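Local atomic coordinates of ribonucleoside-diphosphate reductase small chain 2 (PDB entry 1JK0), a protein that serves as a small subunit of ribonucleotide reductase, is required for the folding of its partner RNR2, and supports the making of deoxyribonucleotides for DNA synthesis. Residues R34-M37 with F38-K41; Q107-P111 with E112-F116; F182-K185 with E186-Q190; K241-E244 with K245-E249. One frame throughout, in Å; residues are numbered along the deposited sequence.

Contact 1: R34-M37 with F38-K41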
loop_
_atom_site.group_PDB
_atom_site.type_symbol
_atom_site.label_atom_id
_atom_site.label_comp_id
_atom_site.label_asym_id
_atom_site.label_seq_id
_atom_site.Cartn_x
_atom_site.Cartn_y
_atom_site.Cartn_z
ATOM N N ARG B 34 -19.686 -4.177 -2.648
ATOM C CA ARG B 34 -19.620 -3.134 -1.617
ATOM C C ARG B 34 -18.700 -1.984 -2.053
ATOM O O ARG B 34 -17.523 -1.942 -1.709
ATOM C CB ARG B 34 -19.149 -3.713 -0.271
ATOM C CG ARG B 34 -18.816 -2.634 0.755
ATOM C CD ARG B 34 -19.078 -3.034 2.203
ATOM N NE ARG B 34 -18.140 -4.016 2.739
ATOM C CZ ARG B 34 -17.393 -3.835 3.827
ATOM N NH1 ARG B 34 -17.441 -2.693 4.519
ATOM N NH2 ARG B 34 -16.621 -4.832 4.247
ATOM N N PHE B 35 -19.256 -1.044 -2.807
ATOM C CA PHE B 35 -18.489 0.087 -3.312
ATOM C C PHE B 35 -18.052 1.007 -2.194
ATOM O O PHE B 35 -16.864 1.198 -1.954
ATOM C CB PHE B 35 -19.330 0.850 -4.324
ATOM C CG PHE B 35 -19.958 -0.033 -5.355
ATOM C CD1 PHE B 35 -21.331 -0.271 -5.348
ATOM C CD2 PHE B 35 -19.168 -0.672 -6.307
ATOM C CE1 PHE B 35 -21.909 -1.136 -6.276
ATOM C CE2 PHE B 35 -19.732 -1.536 -7.235
ATOM C CZ PHE B 35 -21.108 -1.770 -7.220
ATOM N N VAL B 36 -19.029 1.600 -1.531
ATOM C CA VAL B 36 -18.753 2.473 -0.413
ATOM C C VAL B 36 -18.380 1.502 0.698
ATOM O O VAL B 36 -18.923 0.403 0.779
ATOM C CB VAL B 36 -20.011 3.263 -0.033
ATOM C CG1 VAL B 36 -19.733 4.161 1.165
ATOM C CG2 VAL B 36 -20.468 4.075 -1.220
ATOM N N MET B 37 -17.456 1.881 1.559
ATOM C CA MET B 37 -17.063 0.962 2.598
ATOM C C MET B 37 -17.373 1.429 3.997
ATOM O O MET B 37 -17.181 0.677 4.949
ATOM C CB MET B 37 -15.570 0.700 2.491
ATOM C CG MET B 37 -14.726 1.856 2.938
ATOM S SD MET B 37 -13.877 1.466 4.463
ATOM C CE MET B 37 -12.190 1.521 3.919
ATOM N N PHE B 38 -17.866 2.652 4.149
ATOM C CA PHE B 38 -18.073 3.080 5.507
ATOM C C PHE B 38 -19.155 2.434 6.291
ATOM O O PHE B 38 -19.106 2.452 7.527
ATOM C CB PHE B 38 -18.126 4.576 5.662
ATOM C CG PHE B 38 -17.036 5.056 6.526
ATOM C CD1 PHE B 38 -15.861 5.547 5.980
ATOM C CD2 PHE B 38 -17.113 4.867 7.894
ATOM C CE1 PHE B 38 -14.765 5.838 6.792
ATOM C CE2 PHE B 38 -16.033 5.153 8.715
ATOM C CZ PHE B 38 -14.848 5.640 8.167
ATOM N N PRO B 39 -20.194 1.917 5.626
ATOM C CA PRO B 39 -21.095 1.305 6.616
ATOM C C PRO B 39 -20.278 0.027 6.945
ATOM O O PRO B 39 -20.374 -0.981 6.235
ATOM C CB PRO B 39 -22.365 1.042 5.810
ATOM C CG PRO B 39 -22.332 2.181 4.780
ATOM C CD PRO B 39 -20.883 2.222 4.358
ATOM N N ILE B 40 -19.435 0.097 7.979
ATOM C CA ILE B 40 -18.566 -1.015 8.355
ATOM C C ILE B 40 -19.232 -2.352 8.661
ATOM O O ILE B 40 -20.137 -2.425 9.496
ATOM C CB ILE B 40 -17.653 -0.650 9.555
ATOM C CG1 ILE B 40 -16.462 0.168 9.072
ATOM C CG2 ILE B 40 -17.094 -1.905 10.208
ATOM C CD1 ILE B 40 -16.654 1.651 9.169
ATOM N N LYS B 41 -18.756 -3.409 8.000
ATOM C CA LYS B 41 -19.298 -4.742 8.219
ATOM C C LYS B 41 -18.467 -5.540 9.223
ATOM O O LYS B 41 -18.983 -6.457 9.865
ATOM C CB LYS B 41 -19.381 -5.520 6.911
ATOM C CG LYS B 41 -20.215 -6.796 7.028
ATOM C CD LYS B 41 -20.104 -7.677 5.781
ATOM C CE LYS B 41 -21.145 -8.781 5.804
ATOM N NZ LYS B 41 -22.542 -8.262 5.699
#
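Arg34 reaches round this loop to Lys41. From CB, its CG lies opposite the backbone N (chi1 169°), and the chain then bends twice. CB, CG, CD and NE lead the end group across. CZ is the first atom to come near the 38-41 segment, at 4.0 Å from Lys41 CB. NH2 also lies by Lys41 CB, which sits over one face of the guanidinium, offset toward its rim. NH1 is 3.8 Å from Lys41 N and equally far from Pro39 O. The strong partner of NH2 is Glu112 on helix 111-138, in a salt bridge. A leucine in place of Arg34 would probably leave that carboxylate without its charged mate and uncover the Lys41 methylene.

Two smaller contacts lie within the loop. Val36 CG1 packs on Pro39 CD at 3.9 Å, the two side chains crossing at about a right angle. Met37 SD lies 5.3 Å from the centre of the Phe38 ring in an oblique Met-aromatic contact. Met37 also bonds through its N to a polar side chain of another protein chain. The loop thus has apolar packing of its own, while the Arg34 charge is probably offset by the Glu112 carboxylate.

Contact 2: Q107-P111 with E112-F116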
loop_
_atom_site.group_PDB
_atom_site.type_symbol
_atom_site.label_atom_id
_atom_site.label_comp_id
_atom_site.label_asym_id
_atom_site.label_seq_id
_atom_site.Cartn_x
_atom_site.Cartn_y
_atom_site.Cartn_z
ATOM N N GLN B 107 -5.999 -13.449 1.331
ATOM C CA GLN B 107 -7.056 -14.387 1.649
ATOM C C GLN B 107 -8.213 -13.739 2.395
ATOM O O GLN B 107 -9.357 -14.177 2.285
ATOM C CB GLN B 107 -6.475 -15.520 2.470
ATOM C CG GLN B 107 -5.263 -16.142 1.832
ATOM C CD GLN B 107 -4.890 -17.442 2.477
ATOM O OE1 GLN B 107 -5.657 -18.397 2.431
ATOM N NE2 GLN B 107 -3.708 -17.493 3.088
ATOM N N LEU B 108 -7.908 -12.700 3.159
ATOM C CA LEU B 108 -8.903 -11.977 3.934
ATOM C C LEU B 108 -9.632 -10.996 3.012
ATOM O O LEU B 108 -9.142 -9.892 2.762
ATOM C CB LEU B 108 -8.193 -11.237 5.057
ATOM C CG LEU B 108 -9.083 -10.661 6.147
ATOM C CD1 LEU B 108 -9.960 -11.733 6.757
ATOM C CD2 LEU B 108 -8.207 -10.031 7.190
ATOM N N GLN B 109 -10.807 -11.391 2.525
ATOM C CA GLN B 109 -11.578 -10.575 1.582
ATOM C C GLN B 109 -12.424 -9.394 2.080
ATOM O O GLN B 109 -13.652 -9.449 2.022
ATOM C CB GLN B 109 -12.486 -11.482 0.743
ATOM C CG GLN B 109 -11.764 -12.629 0.043
ATOM C CD GLN B 109 -10.812 -12.159 -1.046
ATOM O OE1 GLN B 109 -11.234 -11.682 -2.104
ATOM N NE2 GLN B 109 -9.514 -12.284 -0.784
ATOM N N ASN B 110 -11.786 -8.330 2.558
ATOM C CA ASN B 110 -12.504 -7.129 2.977
ATOM C C ASN B 110 -11.566 -5.947 3.243
ATOM O O ASN B 110 -10.406 -6.123 3.635
ATOM C CB ASN B 110 -13.411 -7.400 4.182
ATOM C CG ASN B 110 -12.660 -7.875 5.391
ATOM O OD1 ASN B 110 -12.439 -9.070 5.560
ATOM N ND2 ASN B 110 -12.256 -6.941 6.248
ATOM N N PRO B 111 -12.068 -4.717 3.030
ATOM C CA PRO B 111 -11.317 -3.472 3.218
ATOM C C PRO B 111 -10.792 -3.329 4.632
ATOM O O PRO B 111 -9.691 -2.823 4.849
ATOM C CB PRO B 111 -12.342 -2.386 2.903
ATOM C CG PRO B 111 -13.476 -3.117 2.206
ATOM C CD PRO B 111 -13.505 -4.433 2.883
ATOM N N GLU B 112 -11.589 -3.762 5.600
ATOM C CA GLU B 112 -11.181 -3.662 6.989
ATOM C C GLU B 112 -9.860 -4.425 7.197
ATOM O O GLU B 112 -8.846 -3.822 7.552
ATOM C CB GLU B 112 -12.296 -4.199 7.905
ATOM C CG GLU B 112 -13.598 -3.347 7.947
ATOM C CD GLU B 112 -14.723 -3.843 7.004
ATOM O OE1 GLU B 112 -15.908 -3.515 7.276
ATOM O OE2 GLU B 112 -14.429 -4.536 5.991
ATOM N N GLY B 113 -9.865 -5.735 6.941
ATOM C CA GLY B 113 -8.664 -6.548 7.109
ATOM C C GLY B 113 -7.449 -6.140 6.289
ATOM O O GLY B 113 -6.328 -6.066 6.807
ATOM N N LYS B 114 -7.642 -5.874 5.006
ATOM C CA LYS B 114 -6.511 -5.488 4.176
ATOM C C LYS B 114 -5.905 -4.172 4.637
ATOM O O LYS B 114 -4.728 -3.918 4.418
ATOM C CB LYS B 114 -6.930 -5.386 2.716
ATOM C CG LYS B 114 -7.345 -6.691 2.112
ATOM C CD LYS B 114 -7.959 -6.466 0.740
ATOM C CE LYS B 114 -8.710 -7.704 0.275
ATOM N NZ LYS B 114 -7.804 -8.866 0.056
ATOM N N SER B 115 -6.701 -3.319 5.262
ATOM C CA SER B 115 -6.156 -2.064 5.753
ATOM C C SER B 115 -5.215 -2.367 6.916
ATOM O O SER B 115 -4.118 -1.800 7.013
ATOM C CB SER B 115 -7.276 -1.138 6.215
ATOM O OG SER B 115 -8.136 -0.856 5.128
ATOM N N PHE B 116 -5.635 -3.275 7.793
ATOM C CA PHE B 116 -4.806 -3.617 8.939
ATOM C C PHE B 116 -3.476 -4.201 8.457
ATOM O O PHE B 116 -2.412 -3.834 8.957
ATOM C CB PHE B 116 -5.523 -4.615 9.865
ATOM C CG PHE B 116 -4.715 -4.997 11.082
ATOM C CD1 PHE B 116 -3.586 -5.799 10.966
ATOM C CD2 PHE B 116 -5.036 -4.482 12.329
ATOM C CE1 PHE B 116 -2.787 -6.075 12.073
ATOM C CE2 PHE B 116 -4.245 -4.746 13.438
ATOM C CZ PHE B 116 -3.115 -5.543 13.310
#
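Lys114 and Asn110 meet through the backbone bond that opens helix 111-138. Lys114 N donates to Asn110 O at 3.1 Å. Asn110 holds the N-cap position here. One residue on, Ser115 N donates to Pro111 O. Ser115 OG donates to the same oxygen at 2.5 Å, so two donors grip it from opposite faces of the carbonyl plane.

The polar side chains add their own bonds. Asn110 ND2 donates to Glu112 OE2 at 3.3 Å. The bond is bent, and the amide meets the oxygen from above the carboxylate plane. The amide and carboxylate planes stand 64° apart. Asn110 CG sits between its backbone N and carbonyl carbon (chi1 60°), and this turns the amide back over the start of the helix. The Pro111 ring lies beside the Glu112 side chain, pointing the same way. Glu112 has its main partner in Arg34, and its OE1 takes the backbone N of Lys41 and of Tyr42. Lys114 runs back along the loop, with CE 3.3 Å from Leu108 O. Its NZ bonds weakly to that oxygen and bonds to Ser105 O as well.

Apolar contact is simpler. Gly113 has no side chain, and Leu108 CD2 rests on its CA at 3.5 Å.

The first turn of the helix is thus tied to the preceding loop by backbone and side chain together. The buried Glu112 carboxylate is shared among several donors, which would favour its charged form.

Contact 3: F182-K185 with E186-Q190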
loop_
_atom_site.group_PDB
_atom_site.type_symbol
_atom_site.label_atom_id
_atom_site.label_comp_id
_atom_site.label_asym_id
_atom_site.label_seq_id
_atom_site.Cartn_x
_atom_site.Cartn_y
_atom_site.Cartn_z
ATOM N N PHE B 182 0.949 -18.476 12.114
ATOM C CA PHE B 182 1.321 -17.084 11.916
ATOM C C PHE B 182 1.497 -16.371 13.261
ATOM O O PHE B 182 2.467 -15.639 13.455
ATOM C CB PHE B 182 0.257 -16.372 11.070
ATOM C CG PHE B 182 0.700 -15.042 10.538
ATOM C CD1 PHE B 182 -0.194 -13.980 10.453
ATOM C CD2 PHE B 182 2.017 -14.847 10.109
ATOM C CE1 PHE B 182 0.216 -12.740 9.951
ATOM C CE2 PHE B 182 2.436 -13.613 9.605
ATOM C CZ PHE B 182 1.534 -12.558 9.526
ATOM N N ALA B 183 0.570 -16.601 14.189
ATOM C CA ALA B 183 0.645 -15.979 15.512
ATOM C C ALA B 183 1.860 -16.471 16.290
ATOM O O ALA B 183 2.469 -15.716 17.053
ATOM C CB ALA B 183 -0.620 -16.262 16.304
ATOM N N ALA B 184 2.184 -17.750 16.113
ATOM C CA ALA B 184 3.344 -18.340 16.765
ATOM C C ALA B 184 4.525 -17.530 16.280
ATOM O O ALA B 184 5.287 -16.992 17.075
ATOM C CB ALA B 184 3.505 -19.798 16.345
ATOM N N LYS B 185 4.642 -17.430 14.959
ATOM C CA LYS B 185 5.726 -16.683 14.325
ATOM C C LYS B 185 5.742 -15.197 14.670
ATOM O O LYS B 185 6.766 -14.520 14.518
ATOM C CB LYS B 185 5.661 -16.793 12.801
ATOM C CG LYS B 185 6.809 -16.031 12.168
ATOM C CD LYS B 185 6.651 -15.763 10.698
ATOM C CE LYS B 185 7.714 -14.774 10.255
ATOM N NZ LYS B 185 7.693 -13.538 11.106
ATOM N N GLU B 186 4.608 -14.690 15.128
ATOM C CA GLU B 186 4.501 -13.282 15.450
ATOM C C GLU B 186 4.697 -12.991 16.932
ATOM O O GLU B 186 5.404 -12.052 17.297
ATOM C CB GLU B 186 3.128 -12.777 15.007
ATOM C CG GLU B 186 3.090 -11.312 14.692
ATOM C CD GLU B 186 4.017 -10.967 13.550
ATOM O OE1 GLU B 186 3.828 -11.532 12.447
ATOM O OE2 GLU B 186 4.932 -10.137 13.761
ATOM N N GLY B 187 4.067 -13.803 17.778
ATOM C CA GLY B 187 4.149 -13.592 19.213
ATOM C C GLY B 187 5.041 -14.533 19.991
ATOM O O GLY B 187 5.749 -14.101 20.899
ATOM N N ILE B 188 5.008 -15.816 19.655
ATOM C CA ILE B 188 5.839 -16.782 20.354
ATOM C C ILE B 188 7.299 -16.510 20.049
ATOM O O ILE B 188 8.025 -15.979 20.883
ATOM C CB ILE B 188 5.517 -18.238 19.936
ATOM C CG1 ILE B 188 4.043 -18.546 20.208
ATOM C CG2 ILE B 188 6.407 -19.207 20.714
ATOM C CD1 ILE B 188 3.626 -19.943 19.814
ATOM N N PHE B 189 7.713 -16.858 18.834
ATOM C CA PHE B 189 9.091 -16.687 18.403
ATOM C C PHE B 189 9.944 -15.648 19.102
ATOM O O PHE B 189 10.394 -15.871 20.226
ATOM C CB PHE B 189 9.161 -16.467 16.901
ATOM C CG PHE B 189 9.268 -17.738 16.136
ATOM C CD1 PHE B 189 8.195 -18.619 16.083
ATOM C CD2 PHE B 189 10.469 -18.099 15.533
ATOM C CE1 PHE B 189 8.311 -19.845 15.449
ATOM C CE2 PHE B 189 10.600 -19.328 14.893
ATOM C CZ PHE B 189 9.515 -20.206 14.852
ATOM N N GLN B 190 10.175 -14.513 18.462
ATOM C CA GLN B 190 11.045 -13.511 19.063
ATOM C C GLN B 190 10.719 -12.989 20.462
ATOM O O GLN B 190 11.250 -11.959 20.874
ATOM C CB GLN B 190 11.195 -12.351 18.097
ATOM C CG GLN B 190 11.809 -12.769 16.790
ATOM C CD GLN B 190 11.876 -11.630 15.822
ATOM O OE1 GLN B 190 10.847 -11.110 15.400
ATOM N NE2 GLN B 190 13.090 -11.218 15.465
#
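Ala184 and Phe189 close a wide, pi-type turn in the last part of helix 175-188, a helix of this ferritin-like R2 fold. Phe189 N donates to Ala184 O at 3.0 Å, five residues back. Ile188 N reaches the same oxygen only weakly. Before it, Gly187 N donates to Ala183 O at 2.6 Å. The bonds of Glu186 N to Phe182 O and Ala183 O are both weak.

The side chains follow the helix. Ile188 CD1 meets Ala184 CB at 3.5 Å and lies as close to Ala184 CA. Its CG1 is turned opposite the carbonyl carbon (chi1 -58°), which sends the longer branch back over the alanine. Beyond it, Ile188 also packs on Ile247 of helix 240-258. With Ile188 cut back to an alanine, a gap is likely to open over Ala184 and the join between the two helices to weaken. The Phe189 ring has Ala184 O at its edge, at 3.5 Å from CD1. Lys185 CA lies 3.6 Å from the same ring atom.

Glu186 lies alongside Phe182 and points the same way. Its OE1 is 3.8 Å from Phe182 CE2, and the ring and carboxylate planes are 79° apart. Phe182 stacks on Phe104. Glu186 OE2 forms a long, weak ion pair with Arg220, and its side chain is about 9 Å from Tyr131, the predicted active-site residue.

The buried Glu186 carboxylate thus lies beside an aromatic ring with two positive groups near it: Lys185 NZ, too far for a salt bridge, and Arg220, in its weak pair.

Contact 4: K241-E244 with K245-E249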
loop_
_atom_site.group_PDB
_atom_site.type_symbol
_atom_site.label_atom_id
_atom_site.label_comp_id
_atom_site.label_asym_id
_atom_site.label_seq_id
_atom_site.Cartn_x
_atom_site.Cartn_y
_atom_site.Cartn_z
ATOM N N LYS B 241 -6.044 -30.212 19.435
ATOM C CA LYS B 241 -4.712 -30.804 19.571
ATOM C C LYS B 241 -3.714 -30.233 18.567
ATOM O O LYS B 241 -2.578 -29.933 18.935
ATOM C CB LYS B 241 -4.776 -32.342 19.447
ATOM C CG LYS B 241 -4.807 -33.088 20.800
ATOM C CD LYS B 241 -4.779 -34.619 20.645
ATOM C CE LYS B 241 -6.096 -35.197 20.104
ATOM N NZ LYS B 241 -7.211 -35.216 21.109
ATOM N N ILE B 242 -4.133 -30.076 17.310
ATOM C CA ILE B 242 -3.259 -29.524 16.276
ATOM C C ILE B 242 -2.737 -28.155 16.716
ATOM O O ILE B 242 -1.570 -27.825 16.496
ATOM C CB ILE B 242 -3.994 -29.355 14.934
ATOM C CG1 ILE B 242 -4.581 -30.691 14.486
ATOM C CG2 ILE B 242 -3.030 -28.844 13.888
ATOM C CD1 ILE B 242 -5.363 -30.619 13.195
ATOM N N ILE B 243 -3.603 -27.358 17.336
ATOM C CA ILE B 243 -3.204 -26.046 17.814
ATOM C C ILE B 243 -2.014 -26.228 18.744
ATOM O O ILE B 243 -0.906 -25.763 18.464
ATOM C CB ILE B 243 -4.337 -25.361 18.601
ATOM C CG1 ILE B 243 -5.533 -25.127 17.679
ATOM C CG2 ILE B 243 -3.841 -24.038 19.182
ATOM C CD1 ILE B 243 -6.704 -24.467 18.345
ATOM N N GLU B 244 -2.251 -26.911 19.856
ATOM C CA GLU B 244 -1.191 -27.165 20.814
ATOM C C GLU B 244 0.000 -27.840 20.122
ATOM O O GLU B 244 1.121 -27.794 20.625
ATOM C CB GLU B 244 -1.708 -28.044 21.953
ATOM C CG GLU B 244 -0.724 -28.201 23.094
ATOM C CD GLU B 244 -1.302 -28.974 24.262
ATOM O OE1 GLU B 244 -1.708 -30.139 24.068
ATOM O OE2 GLU B 244 -1.352 -28.415 25.376
ATOM N N LYS B 245 -0.242 -28.460 18.966
ATOM C CA LYS B 245 0.827 -29.126 18.226
ATOM C C LYS B 245 1.649 -28.122 17.418
ATOM O O LYS B 245 2.834 -28.346 17.161
ATOM C CB LYS B 245 0.261 -30.202 17.282
ATOM C CG LYS B 245 -0.201 -31.494 17.973
ATOM C CD LYS B 245 -0.635 -32.579 16.960
ATOM C CE LYS B 245 0.541 -33.080 16.110
ATOM N NZ LYS B 245 0.160 -34.097 15.085
ATOM N N ILE B 246 1.020 -27.016 17.028
ATOM C CA ILE B 246 1.699 -25.980 16.254
ATOM C C ILE B 246 2.530 -25.061 17.148
ATOM O O ILE B 246 3.659 -24.708 16.807
ATOM C CB ILE B 246 0.684 -25.140 15.460
ATOM C CG1 ILE B 246 -0.123 -26.060 14.544
ATOM C CG2 ILE B 246 1.403 -24.082 14.637
ATOM C CD1 ILE B 246 -1.212 -25.366 13.772
ATOM N N ILE B 247 1.971 -24.684 18.295
ATOM C CA ILE B 247 2.669 -23.811 19.232
ATOM C C ILE B 247 3.925 -24.458 19.809
ATOM O O ILE B 247 5.017 -23.883 19.751
ATOM C CB ILE B 247 1.760 -23.410 20.407
ATOM C CG1 ILE B 247 0.845 -22.264 19.983
ATOM C CG2 ILE B 247 2.604 -23.020 21.615
ATOM C CD1 ILE B 247 -0.163 -22.645 18.935
ATOM N N THR B 248 3.758 -25.647 20.382
ATOM C CA THR B 248 4.865 -26.376 20.983
ATOM C C THR B 248 6.085 -26.327 20.075
ATOM O O THR B 248 7.153 -25.869 20.489
ATOM C CB THR B 248 4.481 -27.842 21.250
ATOM O OG1 THR B 248 3.440 -27.889 22.229
ATOM C CG2 THR B 248 5.671 -28.619 21.779
ATOM N N GLU B 249 5.922 -26.784 18.837
ATOM C CA GLU B 249 7.022 -26.783 17.875
ATOM C C GLU B 249 7.763 -25.440 17.804
ATOM O O GLU B 249 8.994 -25.414 17.762
ATOM C CB GLU B 249 6.512 -27.156 16.480
ATOM C CG GLU B 249 5.783 -28.479 16.425
ATOM C CD GLU B 249 5.587 -28.978 15.007
ATOM O OE1 GLU B 249 4.831 -29.956 14.826
ATOM O OE2 GLU B 249 6.197 -28.408 14.074
#
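Ile242 and Ile246 both turn CG1 opposite the carbonyl carbon (chi1 -57° and -58°). This leaves CG2 of Ile242 facing the extended arm of Ile246, and CG2 meets CD1 at 3.9 Å. The two side chains approach at a slant. Ile243 and Ile247 repeat the pattern one residue on, with Ile243 CG2 at 3.9 Å from Ile247 CD1. Here the side chains run side by side. Ile247 bends at chi2 (67°), and its CD1 also comes near Ile243 O.

The backbone bonds vary. Ile247 N donates to Ile243 O at 3.1 Å, and Ile246 N reaches the same oxygen at 2.7 Å. Ile243 O thus accepts from two donors.

Thr248 OG1 donates to Glu244 O at 2.8 Å, one turn back, and the weak bond from Thr248 N goes to that oxygen too. The hydroxyl is in this way satisfied by its own helix. The methylenes of Lys245 pass by Lys241 O, and its end leads off.

Other helices cover the isoleucines: Ile246 and Ile247 touch helix 175-188, and Ile243 and Ile247 touch helix 277-288. Glu249 pairs with Arg166. Isoleucines on the buried side and lysines on the exposed side mark helix 240-258 as an amphipathic helix of an all-helical bundle.

How the contacts relate
Contact 1 is at the surface, contacts 2 and 3 are buried, and contact 4 is partly buried. Contacts 1 and 2 touch: the carboxylate of Glu112 takes Arg34 NH2 in a salt bridge and probably bonds Lys41 N, so these bonds, together with packing, join the loop 34-41 to the start of helix 111-138. Contacts 3 and 4 touch by packing alone, Ile188 against Ile247, where helices 175-188 and 240-258 meet. The two pairs stand apart, with about 8 Å between the nearest atoms of contacts 2 and 3. Polar side-chain bonds thus serve the loop-to-helix joins, whereas aliphatic contacts serve the helix-to-helix face.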